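Local coordinates for transcription initiation factor IIB (Methanocaldococcus jannaschii, PDB 5O9J), which is a mini-intein of the HINT fold that probably excises itself from its transcription factor precursor by protein splicing, at residues 53-58 against 171-176; 66-71 against 162-167. One frame throughout, in Å; residues are numbered along the deposited sequence.

Interaction 1 is a buried contact nearer the centre of the chain. Interaction 2 is only partly buried and lies further out. They meet on one sheet, where strands 52-57 and 63-67 are neighbours, and V54 O is 2.8 Å from M66 N. V54 CG1 and V166 CG2 also pack together between them. Their second segments are also close in the chain, on the successive strands 160-165 and 171-174. The chemistry differs. In 53-58 against 171-176 an asparagine side chain takes over much of the bonding between two steeply crossed strands. In 66-71 against 162-167 the shorter bonds are between backbones, and hydroxyls and a carboxylate add longer ones at the more open edge, with aliphatic groups inside.

Interaction 1 (53-58 against 171-176); sequences EVIAFN and NFVAGF
N171 ND2 is the best-held polar atom, gripped by two hydrogen bonds. The stronger runs from N171 ND2 to F57 O at 2.8 Å; the other, to A169 O, is weak. The F57 O bond lies on a carbonyl lone pair and almost in the amide plane of N171. N171 OD1 takes the bond from F57 N at 2.9 Å, nearly straight at 171° and again on a lone pair. The asparagine amide thus reads both the N-H and the C=O of one residue, which fixes its flip and holds it flat. Its CG is tucked between the backbone N and C (chi1 68°), which turns the amide to F57. An alanine here would remove both bonds to F57 and would probably leave the buried N and O of F57 without these partners. N171 O has no polar partner in the model; A56 CB lies 3.4 Å from N171 O.

The strands cross at 112°, so they do not form a regular ladder. One backbone bond joins them directly, V173 N to I55 O at 2.9 Å. Beside it, I55 and V173 run alongside each other, with I55 CG2 3.9 Å from V173 CG2. V54 CG1 meets F172 CB at 3.9 Å, at a slant. The F57 ring, with CG anti to the backbone N, is turned off to pack edge-to-face on F63.

The contact joins two sheets of the HINT fold. Strand 52-57 runs between strands 10-15 and 63-67 in one. Strand 171-174 is an outer strand of the other, beside strand 127-131, and the chain turns a corner at G175.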
ATOM      1  N   GLU A  53      14.944   5.475  -2.098  1.00 37.29           N
ATOM      2  CA  GLU A  53      14.150   6.075  -1.042  1.00 37.11           C
ATOM      3  C   GLU A  53      12.715   6.260  -1.510  1.00 34.21           C
ATOM      4  O   GLU A  53      12.473   6.551  -2.677  1.00 36.14           O
ATOM      5  CB  GLU A  53      14.752   7.419  -0.615  1.00 37.77           C
ATOM      6  CG  GLU A  53      16.236   7.361  -0.283  1.00 36.60           C
ATOM      7  CD  GLU A  53      16.736   8.611   0.421  1.00 47.23           C
ATOM      8  OE1 GLU A  53      16.180   9.707   0.182  1.00 45.85           O
ATOM      9  OE2 GLU A  53      17.687   8.498   1.227  1.00 57.11           O
ATOM     10  N   VAL A  54      11.764   6.088  -0.597  1.00 30.58           N
ATOM     11  CA  VAL A  54      10.359   6.286  -0.925  1.00 30.19           C
ATOM     12  C   VAL A  54       9.734   7.292   0.046  1.00 31.37           C
ATOM     13  O   VAL A  54      10.248   7.500   1.154  1.00 31.05           O
ATOM     14  CB  VAL A  54       9.593   4.951  -0.887  1.00 29.65           C
ATOM     15  CG1 VAL A  54       9.433   4.455   0.548  1.00 26.30           C
ATOM     16  CG2 VAL A  54       8.245   5.062  -1.594  1.00 29.50           C
ATOM     17  N   ILE A  55       8.646   7.931  -0.369  1.00 27.72           N
ATOM     18  CA  ILE A  55       7.927   8.832   0.527  1.00 29.59           C
ATOM     19  C   ILE A  55       7.225   8.017   1.593  1.00 28.70           C
ATOM     20  O   ILE A  55       6.469   7.105   1.290  1.00 30.50           O
ATOM     21  CB  ILE A  55       6.886   9.704  -0.205  1.00 26.65           C
ATOM     22  CG1 ILE A  55       7.580  10.671  -1.155  1.00 30.04           C
ATOM     23  CG2 ILE A  55       6.036  10.480   0.807  1.00 27.44           C
ATOM     24  CD1 ILE A  55       8.582  11.603  -0.465  1.00 34.73           C
ATOM     25  N   ALA A  56       7.497   8.340   2.845  1.00 27.26           N
ATOM     26  CA  ALA A  56       6.875   7.645   3.944  1.00 28.32           C
ATOM     27  C   ALA A  56       6.663   8.603   5.094  1.00 35.85           C
ATOM     28  O   ALA A  56       7.250   9.679   5.136  1.00 32.53           O
ATOM     29  CB  ALA A  56       7.727   6.466   4.379  1.00 31.64           C
ATOM     30  N   PHE A  57       5.819   8.193   6.027  1.00 33.78           N
ATOM     31  CA  PHE A  57       5.554   8.936   7.246  1.00 37.78           C
ATOM     32  C   PHE A  57       6.459   8.430   8.372  1.00 39.91           C
ATOM     33  O   PHE A  57       6.242   7.343   8.902  1.00 41.21           O
ATOM     34  CB  PHE A  57       4.091   8.776   7.619  1.00 40.99           C
ATOM     35  CG  PHE A  57       3.692   9.567   8.793  1.00 46.46           C
ATOM     36  CD1 PHE A  57       3.349  10.914   8.670  1.00 47.12           C
ATOM     37  CD2 PHE A  57       3.696   8.981  10.045  1.00 47.33           C
ATOM     38  CE1 PHE A  57       2.987  11.626   9.790  1.00 50.51           C
ATOM     39  CE2 PHE A  57       3.347   9.690  11.137  1.00 54.13           C
ATOM     40  CZ  PHE A  57       2.976  11.009  11.039  1.00 52.50           C
ATOM     41  N   ASN A  58       7.470   9.207   8.752  1.00 41.55           N
ATOM     42  CA  ASN A  58       8.489   8.666   9.651  1.00 46.28           C
ATOM     43  C   ASN A  58       8.153   8.756  11.145  1.00 49.74           C
ATOM     44  O   ASN A  58       7.106   9.285  11.528  1.00 44.36           O
ATOM     45  CB  ASN A  58       9.844   9.337   9.384  1.00 46.01           C
ATOM     46  CG  ASN A  58       9.898  10.809   9.824  1.00 46.36           C
ATOM     47  OD1 ASN A  58       8.921  11.389  10.311  1.00 46.35           O
ATOM     48  ND2 ASN A  58      11.064  11.411   9.652  1.00 45.96           N
ATOM     49  N   ASN A 171       5.725   2.127   6.878  1.00 36.62           N
ATOM     50  CA  ASN A 171       4.629   2.478   5.989  1.00 33.14           C
ATOM     51  C   ASN A 171       5.252   3.062   4.731  1.00 32.25           C
ATOM     52  O   ASN A 171       6.461   3.305   4.693  1.00 34.56           O
ATOM     53  CB  ASN A 171       3.659   3.481   6.630  1.00 32.56           C
ATOM     54  CG  ASN A 171       4.285   4.852   6.832  1.00 33.03           C
ATOM     55  OD1 ASN A 171       4.390   5.641   5.895  1.00 31.61           O
ATOM     56  ND2 ASN A 171       4.720   5.131   8.056  1.00 33.76           N
ATOM     57  N   PHE A 172       4.453   3.259   3.691  1.00 26.60           N
ATOM     58  CA  PHE A 172       4.884   4.104   2.586  1.00 25.30           C
ATOM     59  C   PHE A 172       3.693   4.604   1.791  1.00 29.87           C
ATOM     60  O   PHE A 172       2.570   4.094   1.902  1.00 31.03           O
ATOM     61  CB  PHE A 172       5.893   3.387   1.667  1.00 29.98           C
ATOM     62  CG  PHE A 172       5.391   2.106   1.065  1.00 26.64           C
ATOM     63  CD1 PHE A 172       4.716   2.107  -0.146  1.00 29.15           C
ATOM     64  CD2 PHE A 172       5.638   0.897   1.690  1.00 31.10           C
ATOM     65  CE1 PHE A 172       4.267   0.916  -0.707  1.00 34.02           C
ATOM     66  CE2 PHE A 172       5.211  -0.293   1.136  1.00 29.53           C
ATOM     67  CZ  PHE A 172       4.519  -0.287  -0.064  1.00 32.16           C
ATOM     68  N   VAL A 173       3.947   5.634   1.002  1.00 26.79           N
ATOM     69  CA  VAL A 173       2.915   6.252   0.202  1.00 32.42           C
ATOM     70  C   VAL A 173       2.937   5.620  -1.175  1.00 31.28           C
ATOM     71  O   VAL A 173       3.999   5.520  -1.786  1.00 31.23           O
ATOM     72  CB  VAL A 173       3.132   7.770   0.107  1.00 33.19           C
ATOM     73  CG1 VAL A 173       2.300   8.350  -0.987  1.00 32.07           C
ATOM     74  CG2 VAL A 173       2.823   8.428   1.452  1.00 32.97           C
ATOM     75  N   ALA A 174       1.771   5.183  -1.646  1.00 28.34           N
ATOM     76  CA  ALA A 174       1.653   4.539  -2.946  1.00 31.80           C
ATOM     77  C   ALA A 174       0.208   4.534  -3.403  1.00 33.05           C
ATOM     78  O   ALA A 174      -0.679   4.136  -2.650  1.00 36.16           O
ATOM     79  CB  ALA A 174       2.180   3.122  -2.888  1.00 31.06           C
ATOM     80  N   GLY A 175      -0.029   4.967  -4.634  1.00 31.98           N
ATOM     81  CA  GLY A 175      -1.365   4.940  -5.189  1.00 34.49           C
ATOM     82  C   GLY A 175      -2.160   6.163  -4.808  1.00 37.31           C
ATOM     83  O   GLY A 175      -1.701   6.993  -4.024  1.00 36.20           O
ATOM     84  N   PHE A 176      -3.365   6.264  -5.356  1.00 37.32           N
ATOM     85  CA  PHE A 176      -4.194   7.448  -5.176  1.00 38.45           C
ATOM     86  C   PHE A 176      -5.543   7.118  -4.565  1.00 37.82           C
ATOM     87  O   PHE A 176      -6.118   6.076  -4.851  1.00 37.59           O
ATOM     88  CB  PHE A 176      -4.411   8.145  -6.518  1.00 43.77           C
ATOM     89  CG  PHE A 176      -3.149   8.384  -7.286  1.00 42.58           C
ATOM     90  CD1 PHE A 176      -2.041   8.940  -6.663  1.00 43.91           C
ATOM     91  CD2 PHE A 176      -3.071   8.061  -8.630  1.00 45.26           C
ATOM     92  CE1 PHE A 176      -0.873   9.165  -7.367  1.00 49.28           C
ATOM     93  CE2 PHE A 176      -1.908   8.283  -9.345  1.00 50.23           C
ATOM     94  CZ  PHE A 176      -0.806   8.832  -8.713  1.00 51.22           C
TER

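Interaction 2 (66-71 against 162-167); sequences MPVSEV and YDLTVP
M66 opens a segment that passes from one sheet of the HINT fold to another, leaving strand 63-67 and entering strand 70-75. Its CB rests on V166 CG1 at 3.8 Å, while its bent chain brings CE towards P167 O. P67 contributes its carbonyl: P67 O lies 3.6 Å from P167 CD, and P67 O and P167 O both bind an ammonium ion, probably from the crystallisation liquor. V68 is buried against V54; its CG1 approaches L164 CD2 and its CG2 faces V166 CG2.

S69 grips T165 O twice. S69 N donates to T165 O at 2.9 Å, almost head-on to the carbonyl. S69 OG donates to T165 O at a longer 3.3 Å, from above the carbonyl plane, with T165 CG2 pressed close to the hydroxyl. E70 O then accepts T165 N at 3.0 Å. The E70 side chain slants across T165, its CG beside T165 OG1. The hydroxyl bond from T165 OG1 to E70 OE2 is weak; the firmer partner of this carboxylate is R39, in a salt bridge through OE1, which probably favours its charged state.

V71 forms an antiparallel non-hydrogen-bonded pair with L164. Both side chains project from one face, which helix 24-33 helps to cover at V71. V71 CG1 touches L164 CD2 at 3.6 Å, and V71 CA makes a C-H...O contact with D163 O at 3.4 Å.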
ATOM      1  N   MET A  66      12.462   8.259   2.756  1.00 31.74           N
ATOM      2  CA  MET A  66      13.068   7.315   3.699  1.00 29.08           C
ATOM      3  C   MET A  66      13.669   6.137   2.943  1.00 33.63           C
ATOM      4  O   MET A  66      13.048   5.618   2.007  1.00 27.78           O
ATOM      5  CB  MET A  66      12.042   6.787   4.707  1.00 31.11           C
ATOM      6  CG  MET A  66      11.390   7.851   5.598  1.00 35.47           C
ATOM      7  SD  MET A  66      12.506   8.434   6.881  1.00 47.67           S
ATOM      8  CE  MET A  66      12.678   6.969   7.896  1.00 41.30           C
ATOM      9  N   PRO A  67      14.870   5.705   3.360  1.00 31.19           N
ATOM     10  CA  PRO A  67      15.564   4.553   2.770  1.00 33.71           C
ATOM     11  C   PRO A  67      14.722   3.291   2.704  1.00 30.64           C
ATOM     12  O   PRO A  67      14.087   2.914   3.686  1.00 32.15           O
ATOM     13  CB  PRO A  67      16.747   4.336   3.722  1.00 35.17           C
ATOM     14  CG  PRO A  67      17.035   5.692   4.258  1.00 37.00           C
ATOM     15  CD  PRO A  67      15.673   6.332   4.425  1.00 30.96           C
ATOM     16  N   VAL A  68      14.742   2.641   1.547  1.00 36.73           N
ATOM     17  CA  VAL A  68      14.204   1.292   1.399  1.00 31.86           C
ATOM     18  C   VAL A  68      15.369   0.319   1.572  1.00 39.14           C
ATOM     19  O   VAL A  68      16.417   0.485   0.947  1.00 39.27           O
ATOM     20  CB  VAL A  68      13.535   1.093   0.029  1.00 33.66           C
ATOM     21  CG1 VAL A  68      13.014  -0.350  -0.130  1.00 29.67           C
ATOM     22  CG2 VAL A  68      12.400   2.110  -0.156  1.00 35.24           C
ATOM     23  N   SER A  69      15.206  -0.677   2.434  1.00 38.66           N
ATOM     24  CA  SER A  69      16.305  -1.600   2.705  1.00 44.60           C
ATOM     25  C   SER A  69      16.275  -2.782   1.747  1.00 38.83           C
ATOM     26  O   SER A  69      17.313  -3.227   1.270  1.00 49.55           O
ATOM     27  CB  SER A  69      16.249  -2.091   4.148  1.00 34.65           C
ATOM     28  OG  SER A  69      14.981  -2.661   4.412  1.00 37.56           O
ATOM     29  N   GLU A  70      15.077  -3.290   1.477  1.00 41.51           N
ATOM     30  CA  GLU A  70      14.908  -4.407   0.556  1.00 42.30           C
ATOM     31  C   GLU A  70      13.552  -4.328  -0.141  1.00 42.81           C
ATOM     32  O   GLU A  70      12.642  -3.624   0.310  1.00 41.36           O
ATOM     33  CB  GLU A  70      15.056  -5.748   1.294  1.00 44.39           C
ATOM     34  CG  GLU A  70      14.059  -5.941   2.424  1.00 43.70           C
ATOM     35  CD  GLU A  70      14.219  -7.258   3.179  1.00 47.39           C
ATOM     36  OE1 GLU A  70      15.363  -7.755   3.325  1.00 38.92           O
ATOM     37  OE2 GLU A  70      13.180  -7.791   3.633  1.00 49.02           O
ATOM     38  N   VAL A  71      13.424  -5.031  -1.261  1.00 34.39           N
ATOM     39  CA  VAL A  71      12.146  -5.124  -1.955  1.00 31.75           C
ATOM     40  C   VAL A  71      11.819  -6.590  -2.155  1.00 38.86           C
ATOM     41  O   VAL A  71      12.705  -7.442  -2.094  1.00 37.94           O
ATOM     42  CB  VAL A  71      12.157  -4.414  -3.323  1.00 32.50           C
ATOM     43  CG1 VAL A  71      12.533  -2.935  -3.170  1.00 31.46           C
ATOM     44  CG2 VAL A  71      13.115  -5.115  -4.277  1.00 35.88           C
ATOM     45  N   TYR A 162       3.547  -6.740  -4.407  1.00 37.70           N
ATOM     46  CA  TYR A 162       4.877  -6.208  -4.134  1.00 35.36           C
ATOM     47  C   TYR A 162       5.042  -5.570  -2.754  1.00 39.11           C
ATOM     48  O   TYR A 162       4.084  -5.066  -2.158  1.00 43.19           O
ATOM     49  CB  TYR A 162       5.248  -5.204  -5.229  1.00 36.99           C
ATOM     50  CG  TYR A 162       5.220  -5.819  -6.610  1.00 34.96           C
ATOM     51  CD1 TYR A 162       4.036  -5.901  -7.327  1.00 38.34           C
ATOM     52  CD2 TYR A 162       6.372  -6.343  -7.188  1.00 34.47           C
ATOM     53  CE1 TYR A 162       3.993  -6.484  -8.584  1.00 38.04           C
ATOM     54  CE2 TYR A 162       6.341  -6.921  -8.450  1.00 35.35           C
ATOM     55  CZ  TYR A 162       5.146  -6.987  -9.140  1.00 37.53           C
ATOM     56  OH  TYR A 162       5.080  -7.556 -10.389  1.00 40.09           O
ATOM     57  N   ASP A 163       6.280  -5.592  -2.266  1.00 36.19           N
ATOM     58  CA  ASP A 163       6.621  -5.135  -0.921  1.00 38.13           C
ATOM     59  C   ASP A 163       7.861  -4.242  -0.904  1.00 41.49           C
ATOM     60  O   ASP A 163       8.863  -4.526  -1.566  1.00 39.64           O
ATOM     61  CB  ASP A 163       6.864  -6.333  -0.001  1.00 41.17           C
ATOM     62  CG  ASP A 163       5.633  -6.740   0.789  1.00 51.42           C
ATOM     63  OD1 ASP A 163       5.350  -6.087   1.816  1.00 54.88           O
ATOM     64  OD2 ASP A 163       4.942  -7.702   0.375  1.00 55.32           O
ATOM     65  N   LEU A 164       7.796  -3.166  -0.130  1.00 36.15           N
ATOM     66  CA  LEU A 164       8.991  -2.410   0.210  1.00 32.69           C
ATOM     67  C   LEU A 164       9.229  -2.614   1.694  1.00 35.28           C
ATOM     68  O   LEU A 164       8.276  -2.776   2.457  1.00 41.28           O
ATOM     69  CB  LEU A 164       8.833  -0.920  -0.117  1.00 31.92           C
ATOM     70  CG  LEU A 164       8.505  -0.513  -1.557  1.00 32.17           C
ATOM     71  CD1 LEU A 164       8.230   0.982  -1.656  1.00 34.52           C
ATOM     72  CD2 LEU A 164       9.632  -0.894  -2.502  1.00 37.09           C
ATOM     73  N   THR A 165      10.490  -2.631   2.108  1.00 35.27           N
ATOM     74  CA  THR A 165      10.797  -2.602   3.526  1.00 32.85           C
ATOM     75  C   THR A 165      11.384  -1.245   3.851  1.00 39.66           C
ATOM     76  O   THR A 165      12.462  -0.882   3.371  1.00 38.50           O
ATOM     77  CB  THR A 165      11.776  -3.717   3.953  1.00 41.62           C
ATOM     78  OG1 THR A 165      11.185  -4.996   3.698  1.00 42.62           O
ATOM     79  CG2 THR A 165      12.089  -3.611   5.442  1.00 38.47           C
ATOM     80  N   VAL A 166      10.654  -0.492   4.665  1.00 39.20           N
ATOM     81  CA  VAL A 166      11.070   0.834   5.065  1.00 37.56           C
ATOM     82  C   VAL A 166      11.267   0.855   6.575  1.00 43.12           C
ATOM     83  O   VAL A 166      10.300   0.925   7.332  1.00 48.95           O
ATOM     84  CB  VAL A 166      10.026   1.895   4.646  1.00 38.05           C
ATOM     85  CG1 VAL A 166      10.536   3.294   4.942  1.00 33.59           C
ATOM     86  CG2 VAL A 166       9.688   1.738   3.166  1.00 35.57           C
ATOM     87  N   PRO A 167      12.524   0.755   7.019  1.00 40.04           N
ATOM     88  CA  PRO A 167      12.875   0.856   8.440  1.00 46.71           C
ATOM     89  C   PRO A 167      12.492   2.194   9.062  1.00 45.48           C
ATOM     90  O   PRO A 167      12.467   3.211   8.371  1.00 47.51           O
ATOM     91  CB  PRO A 167      14.403   0.684   8.440  1.00 47.52           C
ATOM     92  CG  PRO A 167      14.829   0.897   7.007  1.00 45.75           C
ATOM     93  CD  PRO A 167      13.686   0.395   6.190  1.00 43.47           C
TER